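Local coordinates for thiol-disulfide oxidoreductase (Bacteroides thetaiotaomicron, PDB 3FW2), which is a putative TlpA-like thiol-disulfide oxidoreductase, seen here as its C-terminal thioredoxin-fold domain, which lacks the usual CXXC cysteine pair, so redox activity of this domain is doubtful, at the interface of chains A and B. Residues are numbered along the deposited sequence; one frame, centred on the assembly and turned at random. Chains: chain A/B, thiol-disulfide oxidoreductase.

The three contacts follow one another along a bent line across the two-fold interface of A and B, each with a twin in which the chains are exchanged. Contact 1 and contact 2 lie about 11 Å apart between the centres of their C-alpha atoms and share A:Trp44; contact 3 is about 12 Å from contact 2 and 17 Å from contact 1. Residue 117, of the loop before strand 119-123, serves contact 1 from A and contact 2 from B. Contacts 1 and 2 bring together the loops that border a thioredoxin active site, whereas contact 3 extends the pairing beyond it. Whether this dimer forms in solution the structure alone does not show.

Contact 1: the interface of chains A and B. Residues chain A 44-45, 47-48, 117; chain B 44-46.
A:Asn45 and B:Asn45 meet close to the two-fold axis with their amide planes turned 46° apart. The B:Asn45 amide nitrogen ND2 donates to the A:Asn45 amide oxygen OD1 over 2.9 Å, nearly straight at the hydrogen and in the donor's own amide plane, though tilted from the acceptor's carbonyl plane. Both side chains leave the backbone with CG opposite N (chi1 -176° in A:Asn45), but their amides differ by about half a turn in chi2, which breaks the symmetry and sets oxygen against nitrogen. The same ND2 makes a weak bond to A:Trp44 O. B:Trp44 stands against A:Asn45 with ring and amide planes 75° apart, the amide carbon CG lying at the indole edge, 3.8 Å from CZ3. Over one indole face, towards the rim, comes the carbonyl O of A:Ile117, 3.6 Å from CE3. Water 1 ties A:Asn45 ND2, A:Ser47 OG and A:Ile117 O to B:Trp44 O, 2.9 Å away. Beyond it the B:Asp46 carboxylate takes the backbone N-H of A:Ile48 on the syn side of OD1, 2.8 Å away and tilted out of its plane. This N-H begins helix 48-64, whose dipole would probably favour the negative charge. Residues 45-48 occupy the place of the thioredoxin CXXC motif, with asparagine and isoleucine where its cysteines would stand; here the segment serves to join the two chains of the crystal dimer.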
# COMPACT_ATOMS: atom_id res chain seq x y z
N TRP A 44 -5.41 -5.48 5.11
CA TRP A 44 -6.21 -4.68 4.21
C TRP A 44 -5.88 -4.90 2.71
O TRP A 44 -6.50 -4.25 1.81
CB TRP A 44 -6.12 -3.18 4.59
CG TRP A 44 -4.75 -2.54 4.63
CD1 TRP A 44 -4.04 -2.22 5.76
CD2 TRP A 44 -3.95 -2.11 3.53
NE1 TRP A 44 -2.87 -1.62 5.42
CE2 TRP A 44 -2.79 -1.53 4.05
CE3 TRP A 44 -4.12 -2.14 2.13
CZ2 TRP A 44 -1.77 -1.00 3.24
CZ3 TRP A 44 -3.09 -1.60 1.32
CH2 TRP A 44 -1.93 -1.05 1.88
N ASN A 45 -4.91 -5.81 2.43
CA ASN A 45 -4.64 -6.24 1.06
C ASN A 45 -4.61 -7.75 0.96
O ASN A 45 -3.59 -8.33 0.73
CB ASN A 45 -3.30 -5.65 0.62
CG ASN A 45 -2.97 -5.96 -0.81
OD1 ASN A 45 -3.79 -5.76 -1.67
ND2 ASN A 45 -1.77 -6.43 -1.04
N SER A 47 -5.20 -9.93 -1.23
CA SER A 47 -5.33 -10.05 -2.66
C SER A 47 -4.95 -11.45 -3.12
O SER A 47 -4.42 -12.27 -2.37
CB SER A 47 -4.36 -9.06 -3.30
OG SER A 47 -3.05 -9.43 -2.94
N ILE A 48 -5.19 -11.76 -4.40
CA ILE A 48 -4.70 -13.03 -4.96
C ILE A 48 -3.19 -13.14 -4.82
O ILE A 48 -2.68 -14.21 -4.49
CB ILE A 48 -5.15 -13.21 -6.48
CG1 ILE A 48 -6.66 -13.41 -6.59
CG2 ILE A 48 -4.40 -14.38 -7.05
CD1 ILE A 48 -7.25 -12.89 -7.97
N ILE A 117 2.74 -4.21 -2.10
CA ILE A 117 2.70 -5.44 -1.30
C ILE A 117 1.86 -6.47 -2.01
O ILE A 117 0.95 -6.13 -2.76
CB ILE A 117 2.20 -5.22 0.15
CG1 ILE A 117 0.95 -4.32 0.13
CG2 ILE A 117 3.34 -4.64 1.00
CD1 ILE A 117 0.14 -4.25 1.49
N TRP B 44 -3.49 -3.63 -8.00
CA TRP B 44 -3.09 -4.81 -7.27
C TRP B 44 -3.81 -5.02 -5.93
O TRP B 44 -3.69 -6.08 -5.34
CB TRP B 44 -1.58 -4.85 -7.04
CG TRP B 44 -0.92 -3.65 -6.42
CD1 TRP B 44 -0.15 -2.75 -7.05
CD2 TRP B 44 -0.95 -3.24 -5.03
NE1 TRP B 44 0.31 -1.80 -6.19
CE2 TRP B 44 -0.16 -2.09 -4.93
CE3 TRP B 44 -1.55 -3.75 -3.87
CZ2 TRP B 44 0.02 -1.39 -3.74
CZ3 TRP B 44 -1.36 -3.04 -2.67
CH2 TRP B 44 -0.58 -1.91 -2.61
N ASN B 45 -4.53 -4.00 -5.47
CA ASN B 45 -5.23 -4.06 -4.18
C ASN B 45 -6.64 -4.57 -4.43
O ASN B 45 -7.59 -3.84 -4.24
CB ASN B 45 -5.22 -2.65 -3.56
CG ASN B 45 -5.93 -2.57 -2.21
OD1 ASN B 45 -6.63 -1.60 -1.97
ND2 ASN B 45 -5.70 -3.54 -1.34
N ASP B 46 -6.70 -5.87 -4.79
CA ASP B 46 -7.98 -6.57 -5.05
C ASP B 46 -8.78 -6.93 -3.77
O ASP B 46 -9.19 -8.07 -3.59
CB ASP B 46 -7.90 -7.78 -6.06
CG ASP B 46 -6.58 -8.65 -6.04
OD1 ASP B 46 -6.69 -9.91 -5.85
OD2 ASP B 46 -5.48 -8.16 -6.41
O HOH W 1 -1.46 -7.49 -4.01

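Contact 2: the interface of chains A and B. Residues chain A 44, 77, 103-104; chain B 115-117.
B:Lys116 lays its CB methylene over the indole face of A:Trp44, a CH-pi contact 3.7 Å from CB to the centroid of the five-membered ring. CG of the lysine sits between its backbone N and carbonyl carbon (chi1 73°), and the chain continues past the pyrrole side, CD 4.1 Å from A:Trp44 CG. Further apolar contact comes from B:Ile117, whose CG1 touches A:Trp44 CZ3 at 3.7 Å, and from A:Leu104, whose CD1 meets B:Lys116 CA at 3.8 Å while CD2 abuts the indole edge. Among direct hydrogen bonds, the backbone N of A:Leu104 donates to B:Tyr115 O over 2.8 Å, almost straight. Within A, the indole nitrogen A:Trp44 NE1 donates to A:Leu77 O over 2.9 Å, close to the ring plane but well above the carbonyl plane, which fixes the ring's rotation. Water 2 bridges A:Trp44 O and B:Ile117 O, 2.7 Å from the latter. With an alanine at A:Trp44, B:Lys116 CB would probably lose the surface it packs on and A:Leu77 O its indole donor. In the thioredoxin fold, the tryptophan follows strand 35-41 ahead of helix 48-64, A:Leu104 belongs to 3-10 helix 103-105, and B:115-117 lead into strand 119-123 through the loop that carries the family's cis-proline.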
# COMPACT_ATOMS: atom_id res chain seq x y z
N TRP A 44 -5.41 -5.48 5.11
CA TRP A 44 -6.21 -4.68 4.21
C TRP A 44 -5.88 -4.90 2.71
O TRP A 44 -6.50 -4.25 1.81
CB TRP A 44 -6.12 -3.18 4.59
CG TRP A 44 -4.75 -2.54 4.63
CD1 TRP A 44 -4.04 -2.22 5.76
CD2 TRP A 44 -3.95 -2.11 3.53
NE1 TRP A 44 -2.87 -1.62 5.42
CE2 TRP A 44 -2.79 -1.53 4.05
CE3 TRP A 44 -4.12 -2.14 2.13
CZ2 TRP A 44 -1.77 -1.00 3.24
CZ3 TRP A 44 -3.09 -1.60 1.32
CH2 TRP A 44 -1.93 -1.05 1.88
N LEU A 77 1.88 -3.86 7.25
CA LEU A 77 1.55 -2.45 7.08
C LEU A 77 0.09 -2.16 7.47
O LEU A 77 -0.50 -1.16 7.05
CB LEU A 77 1.89 -1.98 5.66
CG LEU A 77 3.34 -2.25 5.27
CD1 LEU A 77 3.53 -1.76 3.83
CD2 LEU A 77 4.37 -1.61 6.23
N GLY A 103 1.11 1.88 9.18
CA GLY A 103 0.63 1.69 7.81
C GLY A 103 1.61 2.03 6.74
O GLY A 103 2.82 1.81 6.87
N LEU A 104 1.13 2.62 5.62
CA LEU A 104 2.06 3.13 4.63
C LEU A 104 2.96 4.23 5.14
O LEU A 104 3.93 4.55 4.53
CB LEU A 104 1.32 3.63 3.38
CG LEU A 104 0.52 2.50 2.78
CD1 LEU A 104 -0.47 3.02 1.62
CD2 LEU A 104 1.33 1.28 2.35
N TYR B 115 -2.40 6.20 4.59
CA TYR B 115 -1.88 5.14 5.47
C TYR B 115 -2.32 3.76 5.00
O TYR B 115 -1.67 2.77 5.34
CB TYR B 115 -2.29 5.34 6.89
CG TYR B 115 -3.76 5.60 7.12
CD1 TYR B 115 -4.64 4.56 7.36
CD2 TYR B 115 -4.26 6.92 7.18
CE1 TYR B 115 -5.99 4.80 7.62
CE2 TYR B 115 -5.62 7.16 7.42
CZ TYR B 115 -6.47 6.10 7.62
OH TYR B 115 -7.79 6.33 7.87
N LYS B 116 -3.33 3.72 4.15
CA LYS B 116 -3.75 2.49 3.46
C LYS B 116 -4.57 2.87 2.23
O LYS B 116 -4.96 4.04 2.08
CB LYS B 116 -4.56 1.61 4.40
CG LYS B 116 -5.95 2.09 4.71
CD LYS B 116 -6.75 0.98 5.42
CE LYS B 116 -7.64 1.57 6.47
NZ LYS B 116 -8.62 2.48 5.83
N ILE B 117 -4.82 1.91 1.35
CA ILE B 117 -5.68 2.12 0.23
C ILE B 117 -6.84 1.08 0.32
O ILE B 117 -6.69 -0.00 0.90
CB ILE B 117 -5.00 2.04 -1.14
CG1 ILE B 117 -4.06 0.84 -1.25
CG2 ILE B 117 -4.24 3.34 -1.41
CD1 ILE B 117 -3.51 0.61 -2.68
O HOH W 2 -8.05 -2.36 1.15

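Contact 3: the interface of chains A and B. Residues chain A 110, 113-114; chain B 105.
The side chain of B:Asn105 crosses that of A:Lys110 at about a right angle, its amide laid against the methylenes nearest the lysine backbone. The amide oxygen OD1 touches A:Lys110 CG at 3.6 Å and the alpha carbon CA at 3.7 Å, so carbon surface of the lysine, and not its charge, makes this contact. CG of B:Asn105 lies roughly opposite its backbone N (chi1 -154°), which carries the amide across to the lysine. The lysine runs extended through chi2 and then bends at CD (chi3 -96°), taking CE and the ammonium nitrogen NZ away from the amide. Next outward, B:Asn105 CB lies 3.9 Å from A:Ile114 O; the isoleucine meets the partner with its backbone, while its side chain points back towards its own chain. A:Ser113 flanks the amide, its CA 4.1 Å from B:Asn105 ND2. At the polar rim the same ND2 comes to 3.8 Å from A:Lys110 O, too long for a hydrogen bond, although the carbonyl, near the end of a helix, may still favour the amide N-H electrostatically. B:Asn105 N and A:Ile114 O are likewise 3.8 Å apart. Among the residues described the contact is made by van der Waals touches, which extend the packing of the two chains. In the fold, A:Lys110 belongs to helix 107-111, A:Ser113 and A:Ile114 to the loop that continues to strand 119-123, and B:Asn105 to the turn just ahead of the partner's equivalent helix.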
# COMPACT_ATOMS: atom_id res chain seq x y z
N LYS A 110 9.13 3.06 4.39
CA LYS A 110 9.93 4.03 3.72
C LYS A 110 11.36 3.56 3.66
O LYS A 110 12.03 3.68 2.61
CB LYS A 110 9.83 5.36 4.46
CG LYS A 110 8.38 5.83 4.63
CD LYS A 110 8.27 7.23 5.25
CE LYS A 110 8.05 7.17 6.73
NZ LYS A 110 8.07 8.52 7.39
N SER A 113 11.79 1.04 1.05
CA SER A 113 11.30 1.49 -0.29
C SER A 113 10.25 0.54 -0.84
O SER A 113 10.31 0.11 -2.00
CB SER A 113 12.47 1.61 -1.27
OG SER A 113 13.36 2.57 -0.72
N ILE A 114 9.29 0.17 0.01
CA ILE A 114 8.24 -0.80 -0.37
C ILE A 114 7.31 -0.08 -1.34
O ILE A 114 6.66 0.96 -1.00
CB ILE A 114 7.51 -1.31 0.87
CG1 ILE A 114 8.50 -2.01 1.79
CG2 ILE A 114 6.38 -2.29 0.52
CD1 ILE A 114 9.24 -3.21 1.22
N ASN B 105 5.51 4.40 -2.06
CA ASN B 105 6.42 5.37 -1.39
C ASN B 105 6.60 6.64 -2.20
O ASN B 105 7.53 7.40 -1.92
CB ASN B 105 7.80 4.71 -1.14
CG ASN B 105 8.59 5.33 0.05
OD1 ASN B 105 8.02 5.73 1.05
ND2 ASN B 105 9.93 5.36 -0.07